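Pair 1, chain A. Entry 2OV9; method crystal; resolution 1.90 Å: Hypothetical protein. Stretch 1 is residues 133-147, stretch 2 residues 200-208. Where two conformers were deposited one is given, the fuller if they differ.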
# COMPACT_ATOMS: atom_id res chain seq x y z
N VAL A 133 3.63 -4.65 -0.84
CA VAL A 133 2.67 -4.16 -1.83
C VAL A 133 2.05 -5.38 -2.51
O VAL A 133 0.84 -5.42 -2.79
CB VAL A 133 3.35 -3.24 -2.88
CG1 VAL A 133 2.47 -3.06 -4.14
CG2 VAL A 133 3.70 -1.89 -2.25
N SER A 134 2.88 -6.38 -2.81
CA SER A 134 2.35 -7.62 -3.40
C SER A 134 1.28 -8.23 -2.50
O SER A 134 0.21 -8.69 -2.96
CB SER A 134 3.47 -8.61 -3.67
OG SER A 134 4.14 -8.22 -4.86
N ALA A 135 1.55 -8.21 -1.20
CA ALA A 135 0.61 -8.72 -0.21
C ALA A 135 -0.68 -7.88 -0.22
O ALA A 135 -1.79 -8.44 -0.15
CB ALA A 135 1.26 -8.76 1.21
N LEU A 136 -0.52 -6.54 -0.30
CA LEU A 136 -1.69 -5.64 -0.30
C LEU A 136 -2.56 -5.93 -1.52
O LEU A 136 -3.79 -6.06 -1.40
CB LEU A 136 -1.26 -4.16 -0.29
CG LEU A 136 -2.24 -3.08 -0.77
CD1 LEU A 136 -3.47 -2.85 0.17
CD2 LEU A 136 -1.52 -1.76 -0.89
N LEU A 137 -1.94 -6.01 -2.70
CA LEU A 137 -2.71 -6.23 -3.93
C LEU A 137 -3.45 -7.56 -3.85
O LEU A 137 -4.65 -7.62 -4.16
CB LEU A 137 -1.81 -6.22 -5.19
CG LEU A 137 -0.96 -4.97 -5.48
CD1 LEU A 137 -0.35 -5.00 -6.89
CD2 LEU A 137 -1.78 -3.74 -5.27
N LEU A 138 -2.74 -8.60 -3.43
CA LEU A 138 -3.32 -9.97 -3.38
C LEU A 138 -4.45 -10.04 -2.34
O LEU A 138 -5.49 -10.64 -2.60
CB LEU A 138 -2.24 -11.05 -3.11
CG LEU A 138 -1.43 -11.42 -4.37
CD1 LEU A 138 -0.23 -12.25 -4.01
CD2 LEU A 138 -2.29 -12.18 -5.35
N ASP A 139 -4.25 -9.43 -1.18
CA ASP A 139 -5.31 -9.37 -0.20
C ASP A 139 -6.61 -8.83 -0.84
O ASP A 139 -7.68 -9.48 -0.77
CB ASP A 139 -4.89 -8.50 0.99
CG ASP A 139 -5.98 -8.36 2.03
OD1 ASP A 139 -6.15 -9.29 2.83
OD2 ASP A 139 -6.68 -7.34 2.04
N HIS A 140 -6.52 -7.65 -1.45
CA HIS A 140 -7.67 -7.05 -2.11
C HIS A 140 -8.29 -7.91 -3.20
O HIS A 140 -9.52 -8.04 -3.26
CB HIS A 140 -7.33 -5.69 -2.73
CG HIS A 140 -8.55 -4.91 -3.05
ND1 HIS A 140 -9.28 -4.25 -2.08
CD2 HIS A 140 -9.24 -4.76 -4.21
CE1 HIS A 140 -10.35 -3.70 -2.64
NE2 HIS A 140 -10.33 -3.97 -3.93
N VAL A 141 -7.47 -8.45 -4.09
CA VAL A 141 -7.98 -9.37 -5.11
C VAL A 141 -8.79 -10.53 -4.53
O VAL A 141 -9.82 -10.91 -5.12
CB VAL A 141 -6.84 -9.91 -6.01
CG1 VAL A 141 -7.40 -10.87 -7.04
CG2 VAL A 141 -6.20 -8.73 -6.72
N LEU A 142 -8.33 -11.11 -3.41
CA LEU A 142 -9.09 -12.18 -2.75
C LEU A 142 -10.46 -11.68 -2.29
O LEU A 142 -11.46 -12.40 -2.41
CB LEU A 142 -8.34 -12.78 -1.52
CG LEU A 142 -6.96 -13.42 -1.79
CD1 LEU A 142 -6.48 -14.11 -0.53
CD2 LEU A 142 -7.06 -14.40 -2.94
N GLY A 143 -10.51 -10.46 -1.77
CA GLY A 143 -11.80 -9.82 -1.42
C GLY A 143 -12.74 -9.70 -2.60
O GLY A 143 -13.94 -9.95 -2.50
N VAL A 144 -12.19 -9.30 -3.74
CA VAL A 144 -12.98 -9.15 -4.94
C VAL A 144 -13.41 -10.51 -5.45
O VAL A 144 -14.55 -10.67 -5.90
CB VAL A 144 -12.19 -8.39 -6.03
CG1 VAL A 144 -12.99 -8.30 -7.32
CG2 VAL A 144 -11.83 -6.98 -5.55
N ALA A 145 -12.51 -11.49 -5.41
CA ALA A 145 -12.85 -12.86 -5.83
C ALA A 145 -13.97 -13.41 -4.97
O ALA A 145 -14.88 -14.07 -5.46
CB ALA A 145 -11.64 -13.78 -5.78
N ASN A 146 -13.94 -13.12 -3.68
CA ASN A 146 -15.06 -13.51 -2.85
C ASN A 146 -16.38 -12.84 -3.23
O ASN A 146 -17.42 -13.50 -3.24
CB ASN A 146 -14.75 -13.27 -1.36
CG ASN A 146 -13.69 -14.21 -0.81
OD1 ASN A 146 -13.44 -15.27 -1.37
ND2 ASN A 146 -13.10 -13.85 0.32
N ALA A 147 -16.36 -11.54 -3.52
CA ALA A 147 -17.58 -10.85 -3.97
C ALA A 147 -18.13 -11.50 -5.23
O ALA A 147 -19.32 -11.79 -5.33
CB ALA A 147 -17.31 -9.37 -4.23
N CYS A 200 5.17 -15.22 -9.28
CA CYS A 200 6.06 -14.41 -8.47
C CYS A 200 5.67 -14.51 -7.00
O CYS A 200 6.51 -14.77 -6.14
CB CYS A 200 5.97 -12.95 -8.91
SG CYS A 200 6.66 -12.72 -10.53
N VAL A 201 4.39 -14.27 -6.74
CA VAL A 201 3.84 -14.33 -5.38
C VAL A 201 2.54 -15.11 -5.42
O VAL A 201 1.77 -15.01 -6.37
CB VAL A 201 3.52 -12.93 -4.83
CG1 VAL A 201 3.20 -12.99 -3.29
CG2 VAL A 201 4.68 -12.00 -5.07
N SER A 202 2.26 -15.86 -4.36
CA SER A 202 1.00 -16.55 -4.28
C SER A 202 0.46 -16.32 -2.88
O SER A 202 1.19 -15.97 -1.98
CB SER A 202 1.17 -18.05 -4.59
OG SER A 202 1.98 -18.72 -3.62
N VAL A 203 -0.84 -16.51 -2.72
CA VAL A 203 -1.49 -16.32 -1.43
C VAL A 203 -2.62 -17.31 -1.23
O VAL A 203 -3.23 -17.77 -2.20
CB VAL A 203 -2.02 -14.87 -1.28
CG1 VAL A 203 -3.14 -14.59 -2.30
CG2 VAL A 203 -2.52 -14.61 0.17
N GLU A 204 -2.79 -17.69 0.04
CA GLU A 204 -3.98 -18.38 0.54
C GLU A 204 -4.57 -17.52 1.67
O GLU A 204 -3.87 -17.24 2.66
CB GLU A 204 -3.61 -19.75 1.13
CG GLU A 204 -3.33 -20.87 0.14
CD GLU A 204 -2.89 -22.18 0.80
OE1 GLU A 204 -3.18 -22.40 2.01
OE2 GLU A 204 -2.25 -23.01 0.11
N GLY A 205 -5.84 -17.14 1.54
CA GLY A 205 -6.53 -16.39 2.62
C GLY A 205 -7.72 -17.14 3.17
O GLY A 205 -8.40 -17.90 2.46
N LEU A 206 -7.97 -16.92 4.46
CA LEU A 206 -9.10 -17.50 5.15
C LEU A 206 -9.99 -16.36 5.57
O LEU A 206 -9.52 -15.32 6.06
CB LEU A 206 -8.63 -18.30 6.38
CG LEU A 206 -7.68 -19.47 6.13
CD1 LEU A 206 -7.16 -20.05 7.45
CD2 LEU A 206 -8.34 -20.57 5.27
N PHE A 207 -11.29 -16.54 5.36
CA PHE A 207 -12.26 -15.49 5.61
C PHE A 207 -13.41 -16.05 6.43
O PHE A 207 -13.59 -17.27 6.52
CB PHE A 207 -12.76 -14.89 4.29
CG PHE A 207 -11.69 -14.23 3.46
CD1 PHE A 207 -11.50 -12.85 3.51
CD2 PHE A 207 -10.86 -14.98 2.63
CE1 PHE A 207 -10.51 -12.23 2.76
CE2 PHE A 207 -9.85 -14.37 1.86
CZ PHE A 207 -9.68 -13.00 1.92
N VAL A 208 -14.18 -15.16 7.05
CA VAL A 208 -15.31 -15.57 7.88
C VAL A 208 -16.56 -14.76 7.53
O VAL A 208 -16.59 -13.55 7.77
CB VAL A 208 -14.99 -15.42 9.39
CG1 VAL A 208 -16.06 -16.12 10.26
CG2 VAL A 208 -13.60 -15.97 9.71

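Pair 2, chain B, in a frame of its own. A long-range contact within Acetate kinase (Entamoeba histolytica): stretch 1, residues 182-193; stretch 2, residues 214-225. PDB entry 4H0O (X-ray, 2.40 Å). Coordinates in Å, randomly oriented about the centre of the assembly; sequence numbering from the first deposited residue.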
# COMPACT_ATOMS: atom_id res chain seq x y z
N GLY B 182 5.76 -3.32 12.61
CA GLY B 182 4.55 -2.66 13.06
C GLY B 182 4.82 -1.90 14.34
O GLY B 182 5.64 -2.33 15.16
N PHE B 183 4.15 -0.77 14.53
CA PHE B 183 4.42 0.07 15.69
C PHE B 183 3.12 0.55 16.34
O PHE B 183 2.05 0.05 15.98
CB PHE B 183 5.32 1.25 15.29
CG PHE B 183 6.64 0.82 14.68
CD1 PHE B 183 6.72 0.49 13.33
CD2 PHE B 183 7.78 0.75 15.46
CE1 PHE B 183 7.93 0.09 12.77
CE2 PHE B 183 8.99 0.35 14.90
CZ PHE B 183 9.06 0.02 13.56
N HIS B 184 3.21 1.48 17.29
CA HIS B 184 2.06 1.92 18.07
C HIS B 184 1.40 0.74 18.80
O HIS B 184 0.21 0.80 19.13
CB HIS B 184 1.02 2.64 17.19
CG HIS B 184 1.58 3.79 16.41
ND1 HIS B 184 1.18 4.08 15.12
CD2 HIS B 184 2.50 4.72 16.74
CE1 HIS B 184 1.83 5.14 14.69
NE2 HIS B 184 2.64 5.55 15.65
N GLY B 185 2.17 -0.31 19.04
CA GLY B 185 1.65 -1.54 19.62
C GLY B 185 1.05 -1.35 21.01
O GLY B 185 0.02 -1.94 21.33
N LEU B 186 1.70 -0.51 21.81
CA LEU B 186 1.25 -0.24 23.17
C LEU B 186 -0.09 0.51 23.19
O LEU B 186 -0.96 0.23 24.01
CB LEU B 186 2.32 0.56 23.93
CG LEU B 186 3.64 -0.18 24.17
CD1 LEU B 186 4.70 0.77 24.71
CD2 LEU B 186 3.42 -1.34 25.12
N SER B 187 -0.24 1.45 22.26
CA SER B 187 -1.49 2.18 22.09
C SER B 187 -2.63 1.23 21.73
O SER B 187 -3.73 1.30 22.30
CB SER B 187 -1.31 3.25 21.01
OG SER B 187 -2.53 3.90 20.70
N TYR B 188 -2.37 0.32 20.79
CA TYR B 188 -3.36 -0.65 20.35
C TYR B 188 -3.83 -1.58 21.47
O TYR B 188 -5.03 -1.75 21.68
CB TYR B 188 -2.83 -1.46 19.16
CG TYR B 188 -2.76 -0.66 17.87
CD1 TYR B 188 -3.83 0.12 17.47
CD2 TYR B 188 -1.62 -0.69 17.08
CE1 TYR B 188 -3.78 0.85 16.30
CE2 TYR B 188 -1.56 0.04 15.90
CZ TYR B 188 -2.65 0.81 15.53
OH TYR B 188 -2.61 1.55 14.37
N GLU B 189 -2.89 -2.20 22.18
CA GLU B 189 -3.27 -3.14 23.24
C GLU B 189 -3.90 -2.44 24.44
O GLU B 189 -4.66 -3.04 25.19
CB GLU B 189 -2.12 -4.07 23.65
CG GLU B 189 -0.82 -3.39 24.01
CD GLU B 189 0.32 -4.39 24.18
OE1 GLU B 189 0.09 -5.44 24.83
OE2 GLU B 189 1.43 -4.13 23.67
N TYR B 190 -3.60 -1.15 24.61
CA TYR B 190 -4.27 -0.37 25.64
C TYR B 190 -5.72 -0.13 25.26
O TYR B 190 -6.62 -0.28 26.09
CB TYR B 190 -3.57 0.97 25.86
CG TYR B 190 -4.30 1.85 26.86
CD1 TYR B 190 -4.13 1.68 28.22
CD2 TYR B 190 -5.17 2.86 26.43
CE1 TYR B 190 -4.80 2.48 29.14
CE2 TYR B 190 -5.84 3.66 27.34
CZ TYR B 190 -5.65 3.46 28.69
OH TYR B 190 -6.31 4.25 29.60
N VAL B 191 -5.95 0.28 24.02
CA VAL B 191 -7.29 0.54 23.52
C VAL B 191 -8.15 -0.72 23.54
O VAL B 191 -9.28 -0.71 24.03
CB VAL B 191 -7.26 1.15 22.10
CG1 VAL B 191 -8.65 1.14 21.49
CG2 VAL B 191 -6.71 2.57 22.14
N ILE B 192 -7.59 -1.81 23.01
CA ILE B 192 -8.26 -3.11 23.05
C ILE B 192 -8.65 -3.51 24.47
O ILE B 192 -9.78 -3.95 24.72
CB ILE B 192 -7.37 -4.22 22.43
CG1 ILE B 192 -7.24 -4.01 20.93
CG2 ILE B 192 -7.96 -5.60 22.71
CD1 ILE B 192 -8.58 -3.85 20.22
N ASN B 193 -7.73 -3.34 25.41
CA ASN B 193 -7.99 -3.70 26.80
C ASN B 193 -9.10 -2.84 27.42
O ASN B 193 -9.90 -3.33 28.22
CB ASN B 193 -6.72 -3.62 27.64
CG ASN B 193 -6.93 -4.09 29.06
OD1 ASN B 193 -6.90 -5.29 29.34
ND2 ASN B 193 -7.16 -3.15 29.97
N GLY B 214 2.60 12.52 15.21
CA GLY B 214 3.84 12.08 14.60
C GLY B 214 3.57 10.98 13.59
O GLY B 214 3.28 11.24 12.43
N GLY B 215 3.65 9.73 14.04
CA GLY B 215 3.33 8.60 13.18
C GLY B 215 1.84 8.28 13.19
O GLY B 215 1.14 8.60 14.14
N SER B 216 1.37 7.65 12.12
CA SER B 216 -0.00 7.17 12.04
C SER B 216 -0.03 5.76 11.46
O SER B 216 0.75 5.44 10.56
CB SER B 216 -0.87 8.10 11.19
OG SER B 216 -1.23 9.27 11.90
N SER B 217 -0.94 4.94 11.97
CA SER B 217 -1.09 3.57 11.47
C SER B 217 -2.49 3.02 11.73
O SER B 217 -3.25 3.57 12.52
CB SER B 217 -0.03 2.66 12.10
OG SER B 217 -0.34 2.39 13.46
N CYS B 218 -2.81 1.93 11.04
CA CYS B 218 -4.03 1.17 11.29
C CYS B 218 -3.66 -0.25 11.68
O CYS B 218 -2.62 -0.76 11.26
CB CYS B 218 -4.92 1.13 10.05
SG CYS B 218 -5.69 2.70 9.63
N CYS B 219 -4.52 -0.89 12.46
CA CYS B 219 -4.28 -2.28 12.85
C CYS B 219 -5.54 -3.13 12.72
O CYS B 219 -6.60 -2.76 13.22
CB CYS B 219 -3.75 -2.34 14.28
SG CYS B 219 -3.18 -3.98 14.78
N GLY B 220 -5.42 -4.26 12.04
CA GLY B 220 -6.52 -5.21 11.97
C GLY B 220 -6.42 -6.16 13.15
O GLY B 220 -5.41 -6.86 13.31
N ILE B 221 -7.46 -6.20 13.98
CA ILE B 221 -7.42 -6.97 15.22
C ILE B 221 -8.51 -8.04 15.27
O ILE B 221 -9.71 -7.74 15.23
CB ILE B 221 -7.51 -6.04 16.44
CG1 ILE B 221 -6.33 -5.06 16.43
CG2 ILE B 221 -7.52 -6.86 17.73
CD1 ILE B 221 -6.48 -3.91 17.40
N VAL B 222 -8.08 -9.30 15.36
CA VAL B 222 -9.01 -10.42 15.44
C VAL B 222 -8.97 -11.05 16.83
O VAL B 222 -7.96 -11.62 17.23
CB VAL B 222 -8.70 -11.50 14.38
CG1 VAL B 222 -9.68 -12.66 14.47
CG2 VAL B 222 -8.73 -10.89 12.99
N ASN B 223 -10.08 -10.92 17.55
CA ASN B 223 -10.20 -11.48 18.90
C ASN B 223 -9.12 -10.99 19.87
O ASN B 223 -8.59 -11.78 20.65
CB ASN B 223 -10.26 -13.01 18.85
CG ASN B 223 -11.40 -13.52 17.97
OD1 ASN B 223 -12.34 -12.77 17.66
ND2 ASN B 223 -11.33 -14.79 17.58
N GLY B 224 -8.80 -9.70 19.80
CA GLY B 224 -7.86 -9.10 20.73
C GLY B 224 -6.41 -9.12 20.28
O GLY B 224 -5.54 -8.58 20.97
N LYS B 225 -6.14 -9.73 19.13
CA LYS B 225 -4.77 -9.88 18.65
C LYS B 225 -4.53 -9.23 17.29
O LYS B 225 -5.38 -9.29 16.40
CB LYS B 225 -4.36 -11.36 18.63
CG LYS B 225 -4.08 -11.92 20.02
CD LYS B 225 -4.65 -13.31 20.21
CE LYS B 225 -3.76 -14.38 19.61
NZ LYS B 225 -4.29 -15.75 19.88
O HOH W 1 2.05 0.02 12.82

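In both pairs a helix packs across a β-strand, the two N-to-C directions 48° apart. The axes approach to 9.1 Å in pair 1 and 10.2 Å in pair 2, and 14 central residues superpose with an RMSD of 0.7 Å. The periodicities of the two elements create the contact. Every fourth helical residue, about one turn on, returns to the same face, while alternate strand residues point the same way; in pair 2 the spacing of four starts from the N-cap residue, just before the helix. Thus Leu138(A), Leu142(A) and Asn146(A) coincide with His184(B), Tyr188(B) and Ile192(B), and Val201(A), Val203(A), Gly205(A) and Phe207(A) coincide with Gly215(B), Ser217(B), Cys219(B) and Ile221(B). The buried areas are similar, 440 and 409 Å².

Pair 1 fills the space almost wholly with hydrocarbon. Leu138(A) lies against two valines, its CD1 3.6 Å from CG1 of Val201(A) and its CB 3.7 Å from CG1 of Val203(A). Branched side chains suit a strand and present a broad apolar surface to the leucine. At the matched positions of pair 2 the same space holds polar groups. His184(B), the residue at the N-cap position, occupies the position matched to Leu138(A), and its ring turns an edge to Gly215(B), with CE1 of His184(B) 3.5 Å from C of Gly215(B). An ideal CB on that glycine would come within 3.1 Å of NE2 of His184(B), a tight fit, so a bare backbone suits a ring lying so close.

Where Val203(A) offers methyl groups, Ser217(B) offers a hydroxyl. OG of Ser217(B) is 2.8 Å from ND1 of His184(B) and 2.6 Å from OH of Tyr188(B), and both are hydrogen bonds. A small polar side chain at this point can therefore tie the N-cap residue to the first turn of the helix, and the buried hydroxyls are paired rather than left unsatisfied. Pair 1 has no hydrogen bond between its stretches.

The central helix position shows the clearest exchange of bulk. Leu142(A) places CD1 3.7 Å from N of Gly205(A), and an ideal CB on this glycine would lie only 2.8 Å from that CD1, a clash. The absence of a side chain lets the leucine rest on the strand backbone. In pair 2, Tyr188(B) faces Cys219(B) instead. The flat ring leaves room for a small side chain over its face: CB of Cys219(B) lies 3.6 Å from CZ of Tyr188(B), in a CH-π contact, and the sulfur also sits over that face.

At the last matched contact the large and small partners are distributed differently. Phe207(A) has the largest covered area in pair 1; its CZ reaches to 3.7 Å from CB of Leu142(A), while ND2 of Asn146(A) sits over one ring face, 3.4 Å from CD2 of Phe207(A). The amide is hydrogen-bonded elsewhere in the structure, so its polarity is satisfied. Pair 2 uses two isoleucines, with CD1 of Ile192(B) 3.5 Å from CD1 of Ile221(B), aliphatic side chains whose CD1 methyls meet.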